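Local coordinates for restriction endonuclease EcoP15I, modification subunit (Escherichia coli, PDB 4ZCF) that methylates the second adenine of the recognition site 5'-CAGCAG-3' as a homodimer and joins the restriction subunit to cleave DNA, at the interface of chains A and C and the interface of chains A and B. Coordinates in Å, arbitrary orientation; residue numbers count along the deposited sequence, not the author numbering. Chains: chain A/B, Restriction endonuclease EcoP15I, modification subunit; chain C, Restriction endonuclease EcoP15I, restriction subunit.

Contact 1 and contact 2 lie at two separate borders of chain A, the centres of their C-alpha atoms about 72 Å apart, and share no residue. In contact 1 helix 618-629 and strand 639-643 of the modification subunit, with strand 607-611 at the edge, receive a turn of the restriction subunit, chain C. In contact 2 helices 264-279 and 283-296 and the 3-10 turn 297-299 receive a loop of the second modification subunit, chain B. Chain A thus bridges the restriction subunit and its own twin, in keeping with the Res(1)Mod(2) assembly. Each patch pairs apolar packing with a hydrogen bond given by a backbone N-H of the incoming loop.

Contact 1: the interface of chains A and C. Residues chain A 610, 617, 620-621, 642; chain C 753, 756-759.
C:Phe757 lies against A:Gln620 and A:Val642 at the apolar centre of this Mod-Res contact, which joins the C-terminal region of the N(4)/N(6)-methyltransferase-family subunit to the type III restriction subunit. The phenylalanine follows helix 745-756 of chain C and buries 63 Å² against chain A. The ring runs alongside A:Val642, the two side chains pointing in opposite directions. Methyl CG2 of A:Val642, on strand 639-643, touches ring atom CD2 of C:Phe757 at 3.9 Å. A:Phe610, on strand 607-611, stays at the fringe, its CZ 4.4 Å from CD2 of C:Phe757.

On the other flank A:Gln620 leans over the root of the ring, its CG 3.7 Å from CB of C:Phe757. With CG anti to the backbone N (chi1 -160°) and the chain extended beyond it, the glutamine reaches from helix 618-629 past the phenylalanine towards the backbone of the turn. Its amide plane stands 74° from the ring, so the two groups do not stack. The amide nitrogen NE2 of A:Gln620 comes 3.7 Å from the carbonyl carbon C of C:Val758, a packing contact, while its OE1 lies 3.9 Å from CG of C:Lys759. An alanine here would probably open a gap beside C:Phe757 and leave its ring freer to shift. A:Met621, one residue along the helix, lays its CG 3.8 Å from the backbone O of C:Ile756.

Towards the polar rim, A:Ser617 meets C:Val758 and C:Lys759 just before its own helix starts. CB of A:Ser617 packs 3.9 Å from CB of C:Val758. Hydroxyl OG of A:Ser617 accepts a nearly straight hydrogen bond from the backbone N of C:Lys759, at 3.1 Å with 170° at the hydrogen. That bond ties the turn to chain A immediately before helix 760-769 of the restriction subunit begins.

Contact 2: the interface of chains A and B. Residues chain A 264-265, 268, 292, 296, 299-300; chain B 345-347.
B:Leu346 is the plug of this Mod-Mod contact between copies of an N(4)/N(6)-family adenine methyltransferase that works as a homodimer; a loop of chain B enters between two helices of chain A, and the leucine buries 114 Å². Apolar contacts line its side chain. Methyl CD1 of B:Leu346 approaches CD2 of the A:His296 imidazole at 3.5 Å, the two side chains crossing at about a right angle. A:Trp292 reaches the same methyl tip to tip, CZ2 of A:Trp292 to CD1 of B:Leu346 at 4.0 Å. From helix 264-279, A:Leu268 sets CD2 3.8 Å from CB of B:Leu346.

B:Met347 fills the neighbouring position. The B:Met347 chain turns twice (chi2 -79°, chi3 99°), which brings SD to 3.7 Å from CG2 of A:Val265 and CE towards CD2 of A:Leu268.

Across the patch the backbone N of B:Leu346 gives a hydrogen bond to carboxylate OE2 of A:Glu299 at 2.8 Å, meeting the oxygen nearly along its C-O axis. The extended glutamate chain lies across the leucine and carries the carboxylate to the loop backbone.

Within chain A, ND1 of A:His296 donates to the backbone O of A:Trp292 at 2.8 Å. The oxygen lies in the imidazole plane and offers a lone pair, which fixes the ring's rotation and presents its CD2 to the leucine.

Contact 1: the interface of chains A and C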
# COMPACT_ATOMS: atom_id res chain seq x y z
N PHE A 610 3.75 29.76 27.13
CA PHE A 610 2.91 30.82 27.69
C PHE A 610 2.24 31.67 26.61
O PHE A 610 2.79 31.85 25.52
CB PHE A 610 3.69 31.69 28.71
CG PHE A 610 4.78 32.55 28.09
CD1 PHE A 610 6.06 32.04 27.90
CD2 PHE A 610 4.50 33.84 27.65
CE1 PHE A 610 7.04 32.81 27.27
CE2 PHE A 610 5.50 34.61 27.03
CZ PHE A 610 6.75 34.08 26.84
N SER A 617 6.21 41.95 28.94
CA SER A 617 7.60 41.87 28.46
C SER A 617 8.61 41.72 29.60
O SER A 617 9.48 40.85 29.52
CB SER A 617 7.96 43.03 27.54
OG SER A 617 7.25 43.03 26.31
N GLN A 620 7.91 38.49 31.01
CA GLN A 620 8.27 37.62 29.88
C GLN A 620 9.79 37.34 29.91
O GLN A 620 10.20 36.18 29.81
CB GLN A 620 7.82 38.31 28.57
CG GLN A 620 7.66 37.43 27.34
CD GLN A 620 6.70 38.01 26.32
OE1 GLN A 620 5.66 38.58 26.64
NE2 GLN A 620 7.00 37.83 25.04
N MET A 621 10.62 38.39 30.14
CA MET A 621 12.09 38.32 30.26
C MET A 621 12.49 37.66 31.58
O MET A 621 13.47 36.91 31.63
CB MET A 621 12.70 39.72 30.23
CG MET A 621 13.18 40.15 28.88
SD MET A 621 13.22 41.95 28.71
CE MET A 621 14.54 42.38 29.85
N VAL A 642 6.80 30.89 23.24
CA VAL A 642 5.78 31.94 23.11
C VAL A 642 4.74 31.51 22.06
O VAL A 642 5.11 31.13 20.93
CB VAL A 642 6.30 33.35 22.69
CG1 VAL A 642 5.49 34.45 23.37
CG2 VAL A 642 7.80 33.52 22.92
N SER C 753 10.36 37.95 18.93
CA SER C 753 9.68 37.73 20.23
C SER C 753 10.23 36.52 20.97
O SER C 753 10.47 36.59 22.18
CB SER C 753 8.18 37.53 20.05
OG SER C 753 7.58 38.52 19.23
N ILE C 756 14.00 37.54 22.33
CA ILE C 756 14.41 38.68 23.16
C ILE C 756 13.83 38.89 24.56
O ILE C 756 14.22 39.84 25.20
CB ILE C 756 14.31 40.01 22.41
CG1 ILE C 756 12.96 40.17 21.76
CG2 ILE C 756 15.39 40.10 21.36
CD1 ILE C 756 12.73 41.54 21.19
N PHE C 757 12.94 38.05 25.06
CA PHE C 757 11.52 38.01 24.72
C PHE C 757 10.74 39.27 25.00
O PHE C 757 10.52 39.62 26.14
CB PHE C 757 10.90 36.99 25.66
CG PHE C 757 11.53 35.65 25.62
CD1 PHE C 757 12.84 35.48 25.96
CD2 PHE C 757 10.81 34.55 25.22
CE1 PHE C 757 13.43 34.25 25.91
CE2 PHE C 757 11.39 33.31 25.17
CZ PHE C 757 12.71 33.16 25.50
N VAL C 758 10.18 39.85 23.96
CA VAL C 758 9.27 41.00 24.10
C VAL C 758 8.00 40.87 23.25
O VAL C 758 8.05 40.27 22.18
CB VAL C 758 9.89 42.44 24.22
CG1 VAL C 758 11.42 42.45 24.23
CG2 VAL C 758 9.33 43.44 23.21
N LYS C 759 6.87 41.39 23.76
CA LYS C 759 5.54 41.35 23.15
C LYS C 759 5.55 41.73 21.68
O LYS C 759 6.24 42.67 21.30
CB LYS C 759 4.57 42.27 23.90
CG LYS C 759 3.87 41.63 25.08
CD LYS C 759 2.73 42.54 25.54
CE LYS C 759 1.66 41.80 26.30
NZ LYS C 759 0.30 42.34 26.01

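Contact 2: the interface of chains A and B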
# COMPACT_ATOMS: atom_id res chain seq x y z
N ASP A 264 -14.72 -20.08 16.88
CA ASP A 264 -15.91 -20.65 17.51
C ASP A 264 -16.00 -22.16 17.30
O ASP A 264 -16.28 -22.87 18.26
CB ASP A 264 -17.17 -19.94 17.00
CG ASP A 264 -17.16 -18.44 17.25
OD1 ASP A 264 -16.80 -18.03 18.38
OD2 ASP A 264 -17.50 -17.68 16.32
N VAL A 265 -15.74 -22.66 16.05
CA VAL A 265 -15.75 -24.10 15.73
C VAL A 265 -14.62 -24.82 16.46
O VAL A 265 -14.88 -25.84 17.10
CB VAL A 265 -15.77 -24.43 14.20
CG1 VAL A 265 -15.75 -25.94 13.94
CG2 VAL A 265 -16.99 -23.82 13.54
N LEU A 268 -15.30 -25.16 20.19
CA LEU A 268 -16.37 -26.14 20.40
C LEU A 268 -15.82 -27.56 20.42
O LEU A 268 -16.16 -28.32 21.31
CB LEU A 268 -17.43 -25.97 19.28
CG LEU A 268 -18.54 -27.02 19.17
CD1 LEU A 268 -19.71 -26.69 20.07
CD2 LEU A 268 -19.03 -27.13 17.73
N TRP A 292 -21.44 -39.01 17.72
CA TRP A 292 -21.68 -37.57 17.80
C TRP A 292 -21.16 -36.88 16.54
O TRP A 292 -21.77 -35.91 16.10
CB TRP A 292 -21.03 -36.98 19.06
CG TRP A 292 -21.19 -35.49 19.22
CD1 TRP A 292 -22.13 -34.84 19.97
CD2 TRP A 292 -20.33 -34.48 18.69
NE1 TRP A 292 -21.91 -33.49 19.94
CE2 TRP A 292 -20.81 -33.24 19.14
CE3 TRP A 292 -19.21 -34.50 17.83
CZ2 TRP A 292 -20.23 -32.02 18.75
CZ3 TRP A 292 -18.64 -33.30 17.44
CH2 TRP A 292 -19.14 -32.08 17.91
N HIS A 296 -23.26 -34.59 13.77
CA HIS A 296 -22.92 -33.17 13.77
C HIS A 296 -21.99 -32.66 12.66
O HIS A 296 -21.97 -31.46 12.41
CB HIS A 296 -22.44 -32.72 15.16
CG HIS A 296 -23.47 -32.88 16.24
ND1 HIS A 296 -23.76 -34.12 16.78
CD2 HIS A 296 -24.24 -31.95 16.84
CE1 HIS A 296 -24.69 -33.90 17.69
NE2 HIS A 296 -25.01 -32.61 17.76
N GLU A 299 -22.26 -29.44 10.48
CA GLU A 299 -22.19 -28.14 11.16
C GLU A 299 -20.74 -27.73 11.49
O GLU A 299 -20.51 -26.62 11.99
CB GLU A 299 -22.96 -28.24 12.51
CG GLU A 299 -24.41 -28.70 12.42
CD GLU A 299 -25.09 -28.79 13.77
OE1 GLU A 299 -25.46 -29.91 14.19
OE2 GLU A 299 -25.21 -27.73 14.44
N LEU A 300 -19.77 -28.63 11.24
CA LEU A 300 -18.37 -28.49 11.60
C LEU A 300 -17.44 -27.75 10.67
O LEU A 300 -16.28 -27.58 11.05
CB LEU A 300 -17.77 -29.84 12.04
CG LEU A 300 -18.52 -30.55 13.21
CD1 LEU A 300 -17.90 -31.89 13.55
CD2 LEU A 300 -18.66 -29.65 14.44
N PRO B 345 -28.63 -25.38 16.60
CA PRO B 345 -27.37 -25.73 15.91
C PRO B 345 -26.18 -25.39 16.81
O PRO B 345 -26.25 -24.39 17.55
CB PRO B 345 -27.39 -24.87 14.64
CG PRO B 345 -28.70 -24.22 14.59
CD PRO B 345 -29.25 -24.19 15.98
N LEU B 346 -25.10 -26.19 16.77
CA LEU B 346 -23.92 -25.94 17.63
C LEU B 346 -23.36 -24.50 17.57
O LEU B 346 -22.84 -24.01 18.57
CB LEU B 346 -22.79 -26.94 17.38
CG LEU B 346 -23.12 -28.42 17.44
CD1 LEU B 346 -22.12 -29.20 16.60
CD2 LEU B 346 -23.16 -28.93 18.88
N MET B 347 -23.48 -23.82 16.39
CA MET B 347 -22.99 -22.45 16.18
C MET B 347 -24.10 -21.40 16.16
O MET B 347 -23.86 -20.28 15.73
CB MET B 347 -22.15 -22.38 14.89
CG MET B 347 -20.92 -23.28 14.89
SD MET B 347 -19.59 -22.54 15.84
CE MET B 347 -19.76 -23.39 17.42